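Local coordinates for rhodanese domain-containing protein (Thermoplasma volcanium GSS1, PDB 3GK5), which is of uncharacterised function but carries a rhodanese-like domain, a fold whose members commonly transfer sulfur through a cysteine persulfide, at residues I6-L11 against E95-V100; V60-A63 against R67-A70; E73-S76 against N81-D84. All coordinates share one frame; numbering follows the deposited sequence.

In the fold
The three contacts illustrate how helices and a C-terminal segment pack around one parallel sheet at different depths. Contact 2 lies nearest the centre of the chain and contact 3 further out, yet both join helix 66-76 to the sheet, through neighbouring strands 58-61 and 82-85. Contact 2 centres on one cysteine sulfur, held by two weak N-H bonds from an arginine and flanked by a serine and a water; contact 3, further along the helix, is aliphatic. Contact 1, only partly buried, sets a tyrosine against helix 8-13, and its long loop encloses the other two. Contacts 1 and 3 meet through a probable hydrogen bond from Ile6 N to Asp84 O (2.7 Å).

Contact 1: residues I6-L11 against E95-V100; sequences INAADL and EGYPVV
Tyr97 reaches from the C-terminal segment to the first turn of helix 8-13 and lays one corner of its ring on Ala8 and Ala9. The phenol oxygen makes the nearest approach: Tyr97 OH lies 3.1 Å from Ala9 CA and 3.3 Å from Ala9 CB, a close fit against backbone and methyl together. Slightly further back along the ring, Tyr97 CE1 rests on the methyl of Ala8, with CE1 3.9 Å from Ala8 CB. Both alanines meet the ring obliquely, and the contact is one of van der Waals fit. Because Ala8 and Ala9 are so small, the ring can come near the helix backbone itself, with Tyr97 CZ 3.9 Å from Ala9 CA.

Behind the ring, Gly96 ends helix 88-94 in a Schellman motif (phi 73°), and Tyr97 follows directly, its CB pointing toward helix 8-13. A chi1 of -77° puts CG anti to the carbonyl carbon and beside the backbone N, with the ring directed at Ala8 and Ala9. Glu95 O stands over one face near the rim, and Pro98 CD meets the edge in plane. Further out, the rings of Tyr12 and Trp92 also meet that of Tyr97, and Trp92 NE1 donates to Pro98 O, tying the outgoing chain back to helix 88-94. With an alanine here, the two helix alanines would probably lose their cover from the C-terminal segment and the rings of Tyr12 and Trp92 would lose a shared neighbour. The contact thus joins the first helix of the chain to the segment after its last: in this rhodanese-like alpha/beta fold, a helix closed by a Schellman motif is followed by an aromatic side chain that packs on helix 8-13.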
loop_
_atom_site.group_PDB
_atom_site.type_symbol
_atom_site.label_atom_id
_atom_site.label_comp_id
_atom_site.label_asym_id
_atom_site.label_seq_id
_atom_site.Cartn_x
_atom_site.Cartn_y
_atom_site.Cartn_z
ATOM N N ILE A 6 6.728 -6.889 3.262
ATOM C CA ILE A 6 6.162 -8.028 2.536
ATOM C C ILE A 6 6.487 -8.056 1.043
ATOM O O ILE A 6 6.315 -7.075 0.329
ATOM C CB ILE A 6 4.613 -8.090 2.699
ATOM C CG1 ILE A 6 4.035 -9.220 1.853
ATOM C CG2 ILE A 6 3.984 -6.784 2.280
ATOM C CD1 ILE A 6 2.530 -9.325 1.938
ATOM N N ASN A 7 6.949 -9.213 0.590
ATOM C CA ASN A 7 7.309 -9.440 -0.800
ATOM C C ASN A 7 6.072 -9.321 -1.694
ATOM O O ASN A 7 4.945 -9.470 -1.225
ATOM C CB ASN A 7 7.899 -10.842 -0.934
ATOM C CG ASN A 7 8.576 -11.063 -2.258
ATOM O OD1 ASN A 7 8.710 -12.200 -2.715
ATOM N ND2 ASN A 7 9.029 -9.978 -2.881
ATOM N N ALA A 8 6.283 -9.066 -2.984
ATOM C CA ALA A 8 5.173 -8.950 -3.929
ATOM C C ALA A 8 4.446 -10.285 -4.052
ATOM O O ALA A 8 3.223 -10.353 -3.957
ATOM C CB ALA A 8 5.687 -8.518 -5.291
ATOM N N ALA A 9 5.213 -11.346 -4.269
ATOM C CA ALA A 9 4.647 -12.675 -4.407
ATOM C C ALA A 9 3.832 -13.019 -3.176
ATOM O O ALA A 9 2.758 -13.618 -3.279
ATOM C CB ALA A 9 5.755 -13.703 -4.615
ATOM N N ASP A 10 4.346 -12.637 -2.011
ATOM C CA ASP A 10 3.660 -12.893 -0.747
ATOM C C ASP A 10 2.310 -12.194 -0.735
ATOM O O ASP A 10 1.278 -12.817 -0.472
ATOM C CB ASP A 10 4.503 -12.383 0.425
ATOM C CG ASP A 10 5.705 -13.257 0.713
ATOM O OD1 ASP A 10 6.695 -12.729 1.273
ATOM O OD2 ASP A 10 5.656 -14.471 0.397
ATOM N N LEU A 11 2.323 -10.892 -1.014
ATOM C CA LEU A 11 1.091 -10.113 -1.034
ATOM C C LEU A 11 0.048 -10.725 -1.961
ATOM O O LEU A 11 -1.090 -10.937 -1.558
ATOM C CB LEU A 11 1.367 -8.665 -1.463
ATOM C CG LEU A 11 0.150 -7.740 -1.633
ATOM C CD1 LEU A 11 -0.764 -7.818 -0.421
ATOM C CD2 LEU A 11 0.631 -6.311 -1.830
ATOM N N GLU A 95 7.130 -8.009 -11.903
ATOM C CA GLU A 95 6.967 -9.435 -11.663
ATOM C C GLU A 95 5.747 -10.004 -12.370
ATOM O O GLU A 95 5.428 -11.183 -12.222
ATOM C CB GLU A 95 6.867 -9.721 -10.167
ATOM C CG GLU A 95 8.095 -10.397 -9.592
ATOM C CD GLU A 95 9.153 -9.420 -9.144
ATOM O OE1 GLU A 95 10.306 -9.850 -8.933
ATOM O OE2 GLU A 95 8.841 -8.223 -8.984
ATOM N N GLY A 96 5.064 -9.162 -13.138
ATOM C CA GLY A 96 3.896 -9.619 -13.869
ATOM C C GLY A 96 2.676 -9.881 -13.009
ATOM O O GLY A 96 2.117 -10.973 -13.019
ATOM N N TYR A 97 2.251 -8.883 -12.250
ATOM C CA TYR A 97 1.081 -9.062 -11.419
ATOM C C TYR A 97 -0.069 -8.189 -11.893
ATOM O O TYR A 97 0.132 -7.087 -12.398
ATOM C CB TYR A 97 1.430 -8.800 -9.962
ATOM C CG TYR A 97 2.186 -9.946 -9.323
ATOM C CD1 TYR A 97 3.429 -9.741 -8.724
ATOM C CD2 TYR A 97 1.641 -11.227 -9.283
ATOM C CE1 TYR A 97 4.105 -10.783 -8.092
ATOM C CE2 TYR A 97 2.308 -12.277 -8.655
ATOM C CZ TYR A 97 3.533 -12.046 -8.058
ATOM O OH TYR A 97 4.161 -13.071 -7.392
ATOM N N PRO A 98 -1.299 -8.682 -11.739
ATOM C CA PRO A 98 -2.510 -7.975 -12.155
ATOM C C PRO A 98 -2.681 -6.569 -11.587
ATOM O O PRO A 98 -2.578 -6.333 -10.376
ATOM C CB PRO A 98 -3.622 -8.922 -11.722
ATOM C CG PRO A 98 -3.055 -9.558 -10.498
ATOM C CD PRO A 98 -1.641 -9.861 -10.925
ATOM N N VAL A 99 -2.949 -5.636 -12.492
ATOM C CA VAL A 99 -3.155 -4.249 -12.130
ATOM C C VAL A 99 -4.397 -3.744 -12.869
ATOM O O VAL A 99 -4.701 -4.199 -13.971
ATOM C CB VAL A 99 -1.885 -3.410 -12.470
ATOM C CG1 VAL A 99 -1.920 -2.922 -13.911
ATOM C CG2 VAL A 99 -1.749 -2.274 -11.491
ATOM N N VAL A 100 -5.114 -2.817 -12.244
ATOM C CA VAL A 100 -6.339 -2.256 -12.807
ATOM C C VAL A 100 -6.190 -0.833 -13.349
ATOM O O VAL A 100 -5.484 -0.010 -12.769
ATOM C CB VAL A 100 -7.461 -2.236 -11.757
ATOM C CG1 VAL A 100 -8.691 -1.558 -12.326
ATOM C CG2 VAL A 100 -7.791 -3.652 -11.319
#

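Contact 2: residues V60-A63 against R67-A70; sequences VICA and RSAA
Arg67 runs its side chain alongside the sulfur of Cys62, and its course can be followed atom by atom. CB already touches it, 3.4 Å from Cys62 SG; CG passes a little further off. A bend at chi3 (-70°) then folds the chain back, bringing NE to 3.4 Å from Cys62 SG in a weak, bent hydrogen bond (142°). The backbone N of Arg67 makes a second weak bond to the same sulfur, so two weak bonds reach SG from the main chain and the side chain of one residue. Beyond CZ, Arg67 NH1 lies 3.1 Å from Ala63 CB, which sits at the edge of the guanidinium near its plane, while NH2 reaches Glu28 in a salt bridge that anchors the tip.

Ser68 packs beside this pair, its CB 3.4 Å from Cys62 CB and 4.0 Å from Val60 CG1. Its OG hydrogen-bonds Asp84 and also accepts from a water that takes a weak bond from Cys62 N, the water oxygen lying 2.8 Å from Ser68 OG. The backbone amide of the cysteine is thereby bridged to the helix.

A cysteine after a strand and an arginine near the start of the helix match the C-X4-R signature (Cys62, four residues, Arg67) of the rhodanese active-site loop; Cys62 is therefore probably the equivalent of the persulfide-forming cysteine in related enzymes.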
loop_
_atom_site.group_PDB
_atom_site.type_symbol
_atom_site.label_atom_id
_atom_site.label_comp_id
_atom_site.label_asym_id
_atom_site.label_seq_id
_atom_site.Cartn_x
_atom_site.Cartn_y
_atom_site.Cartn_z
ATOM N N VAL A 60 0.930 -1.398 2.648
ATOM C CA VAL A 60 1.206 -0.065 2.120
ATOM C C VAL A 60 2.109 -0.122 0.915
ATOM O O VAL A 60 3.246 -0.586 0.990
ATOM C CB VAL A 60 1.871 0.836 3.166
ATOM C CG1 VAL A 60 1.797 2.279 2.712
ATOM C CG2 VAL A 60 1.209 0.650 4.501
ATOM N N ILE A 61 1.596 0.366 -0.201
ATOM C CA ILE A 61 2.360 0.330 -1.418
ATOM C C ILE A 61 2.725 1.707 -1.907
ATOM O O ILE A 61 2.029 2.687 -1.666
ATOM C CB ILE A 61 1.601 -0.409 -2.509
ATOM C CG1 ILE A 61 2.567 -0.795 -3.638
ATOM C CG2 ILE A 61 0.470 0.456 -3.008
ATOM C CD1 ILE A 61 2.214 -2.128 -4.313
ATOM N N CYS A 62 3.827 1.761 -2.624
ATOM C CA CYS A 62 4.333 3.010 -3.140
ATOM C C CYS A 62 4.781 2.806 -4.592
ATOM O O CYS A 62 4.613 1.722 -5.139
ATOM C CB CYS A 62 5.494 3.409 -2.247
ATOM S SG CYS A 62 6.257 4.871 -2.707
ATOM N N ALA A 63 5.339 3.823 -5.232
ATOM C CA ALA A 63 5.792 3.626 -6.609
ATOM C C ALA A 63 7.024 2.735 -6.579
ATOM O O ALA A 63 7.134 1.786 -7.357
ATOM C CB ALA A 63 6.127 4.966 -7.285
ATOM N N ARG A 67 8.183 6.139 -0.222
ATOM C CA ARG A 67 7.090 6.812 0.476
ATOM C C ARG A 67 6.305 5.850 1.368
ATOM O O ARG A 67 5.812 6.230 2.431
ATOM C CB ARG A 67 6.153 7.476 -0.540
ATOM C CG ARG A 67 6.815 8.609 -1.331
ATOM C CD ARG A 67 5.929 9.111 -2.460
ATOM N NE ARG A 67 5.820 8.117 -3.528
ATOM C CZ ARG A 67 5.033 8.231 -4.596
ATOM N NH1 ARG A 67 5.018 7.264 -5.506
ATOM N NH2 ARG A 67 4.252 9.298 -4.751
ATOM N N SER A 68 6.185 4.603 0.930
ATOM C CA SER A 68 5.478 3.605 1.709
ATOM C C SER A 68 6.217 3.375 3.030
ATOM O O SER A 68 5.596 3.293 4.089
ATOM C CB SER A 68 5.389 2.297 0.926
ATOM O OG SER A 68 6.676 1.889 0.513
ATOM N N ALA A 69 7.544 3.289 2.966
ATOM C CA ALA A 69 8.359 3.060 4.157
ATOM C C ALA A 69 8.078 4.086 5.236
ATOM O O ALA A 69 7.919 3.738 6.409
ATOM C CB ALA A 69 9.836 3.089 3.798
ATOM N N ALA A 70 8.015 5.351 4.836
ATOM C CA ALA A 70 7.760 6.430 5.781
ATOM C C ALA A 70 6.348 6.363 6.367
ATOM O O ALA A 70 6.128 6.720 7.525
ATOM C CB ALA A 70 7.993 7.764 5.112
HETATM O O HOH W 1 5.795 0.247 -1.589
#

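Contact 3: residues E73-S76 against N81-D84; sequences EFLS and NIVD
Ile82 packs both branches against the sheet-facing side of helix 66-76, at the point where the beta-alpha-beta unit of strand 58-61, helix 66-76 and strand 82-85 returns to the sheet. The tight part is at the end of the isoleucine: CD1 lies against the backbone at Leu75 and Ser76, 3.7 Å from Ser76 N, with Leu75 C 4.0 Å from the same CD1. The other branch is looser, its CG2 coming to 4.2 Å from Leu75 CB. Ile82 can use both branches because chi1 (85°) sets CG1 between the backbone N and the carbonyl carbon, and chi2 (-65°) then turns CD1 to Ser76 while CG2 faces Leu75. Val60, Val72 and Tyr58 touch the same isoleucine, making it part of the hydrophobic layer between helix and sheet.

The outward side is different. Glu73 is solvent-exposed and its CB points away from the strand, while Ser76, only partly exposed, forms the border between the two zones. Asn81, just before Ile82, likewise turns its CB away from the helix. The apolar part of the contact thus spans little more than one leucine, one isoleucine and the flank of one serine. That serine offers carbon rather than oxygen to the strand: Ser76 CB packs 3.8 Å from Ile82 CD1.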
loop_
_atom_site.group_PDB
_atom_site.type_symbol
_atom_site.label_atom_id
_atom_site.label_comp_id
_atom_site.label_asym_id
_atom_site.label_seq_id
_atom_site.Cartn_x
_atom_site.Cartn_y
_atom_site.Cartn_z
ATOM N N GLU A 73 6.192 3.485 9.235
ATOM C CA GLU A 73 6.767 3.882 10.518
ATOM C C GLU A 73 5.795 4.775 11.282
ATOM O O GLU A 73 5.784 4.791 12.508
ATOM C CB GLU A 73 8.085 4.632 10.290
ATOM C CG GLU A 73 9.342 3.874 10.713
ATOM C CD GLU A 73 9.486 3.788 12.224
ATOM O OE1 GLU A 73 8.711 3.049 12.864
ATOM O OE2 GLU A 73 10.369 4.471 12.781
ATOM N N PHE A 74 4.981 5.515 10.541
ATOM C CA PHE A 74 4.007 6.417 11.128
ATOM C C PHE A 74 2.790 5.664 11.662
ATOM O O PHE A 74 2.414 5.820 12.821
ATOM C CB PHE A 74 3.575 7.439 10.074
ATOM C CG PHE A 74 2.536 8.414 10.555
ATOM C CD1 PHE A 74 2.821 9.315 11.576
ATOM C CD2 PHE A 74 1.266 8.433 9.977
ATOM C CE1 PHE A 74 1.854 10.222 12.019
ATOM C CE2 PHE A 74 0.296 9.330 10.408
ATOM C CZ PHE A 74 0.588 10.229 11.433
ATOM N N LEU A 75 2.181 4.836 10.825
ATOM C CA LEU A 75 0.990 4.102 11.235
ATOM C C LEU A 75 1.289 2.936 12.176
ATOM O O LEU A 75 0.390 2.441 12.855
ATOM C CB LEU A 75 0.252 3.579 10.001
ATOM C CG LEU A 75 -0.059 4.599 8.907
ATOM C CD1 LEU A 75 -0.590 3.864 7.692
ATOM C CD2 LEU A 75 -1.064 5.629 9.405
ATOM N N SER A 76 2.543 2.494 12.212
ATOM C CA SER A 76 2.922 1.379 13.069
ATOM C C SER A 76 2.915 1.795 14.531
ATOM O O SER A 76 2.574 1.006 15.410
ATOM C CB SER A 76 4.317 0.862 12.701
ATOM O OG SER A 76 5.317 1.755 13.153
ATOM N N ASN A 81 -2.147 -2.435 12.182
ATOM C CA ASN A 81 -1.552 -3.631 11.625
ATOM C C ASN A 81 -1.301 -3.388 10.133
ATOM O O ASN A 81 -2.143 -3.720 9.293
ATOM C CB ASN A 81 -2.503 -4.803 11.843
ATOM C CG ASN A 81 -1.946 -6.098 11.337
ATOM O OD1 ASN A 81 -0.732 -6.254 11.210
ATOM N ND2 ASN A 81 -2.829 -7.053 11.057
ATOM N N ILE A 82 -0.152 -2.782 9.822
ATOM C CA ILE A 82 0.228 -2.487 8.440
ATOM C C ILE A 82 1.617 -3.018 8.130
ATOM O O ILE A 82 2.438 -3.192 9.025
ATOM C CB ILE A 82 0.227 -0.959 8.127
ATOM C CG1 ILE A 82 1.560 -0.325 8.536
ATOM C CG2 ILE A 82 -0.932 -0.272 8.841
ATOM C CD1 ILE A 82 1.847 -0.342 10.019
ATOM N N VAL A 83 1.873 -3.269 6.851
ATOM C CA VAL A 83 3.159 -3.777 6.394
ATOM C C VAL A 83 3.593 -2.982 5.167
ATOM O O VAL A 83 2.754 -2.422 4.471
ATOM C CB VAL A 83 3.041 -5.247 6.002
ATOM C CG1 VAL A 83 2.674 -6.086 7.222
ATOM C CG2 VAL A 83 1.982 -5.390 4.924
ATOM N N ASP A 84 4.895 -2.935 4.902
ATOM C CA ASP A 84 5.425 -2.204 3.747
ATOM C C ASP A 84 5.631 -3.180 2.586
ATOM O O ASP A 84 6.089 -4.303 2.793
ATOM C CB ASP A 84 6.757 -1.528 4.129
ATOM C CG ASP A 84 7.340 -0.680 3.010
ATOM O OD1 ASP A 84 6.573 0.065 2.360
ATOM O OD2 ASP A 84 8.575 -0.736 2.787
#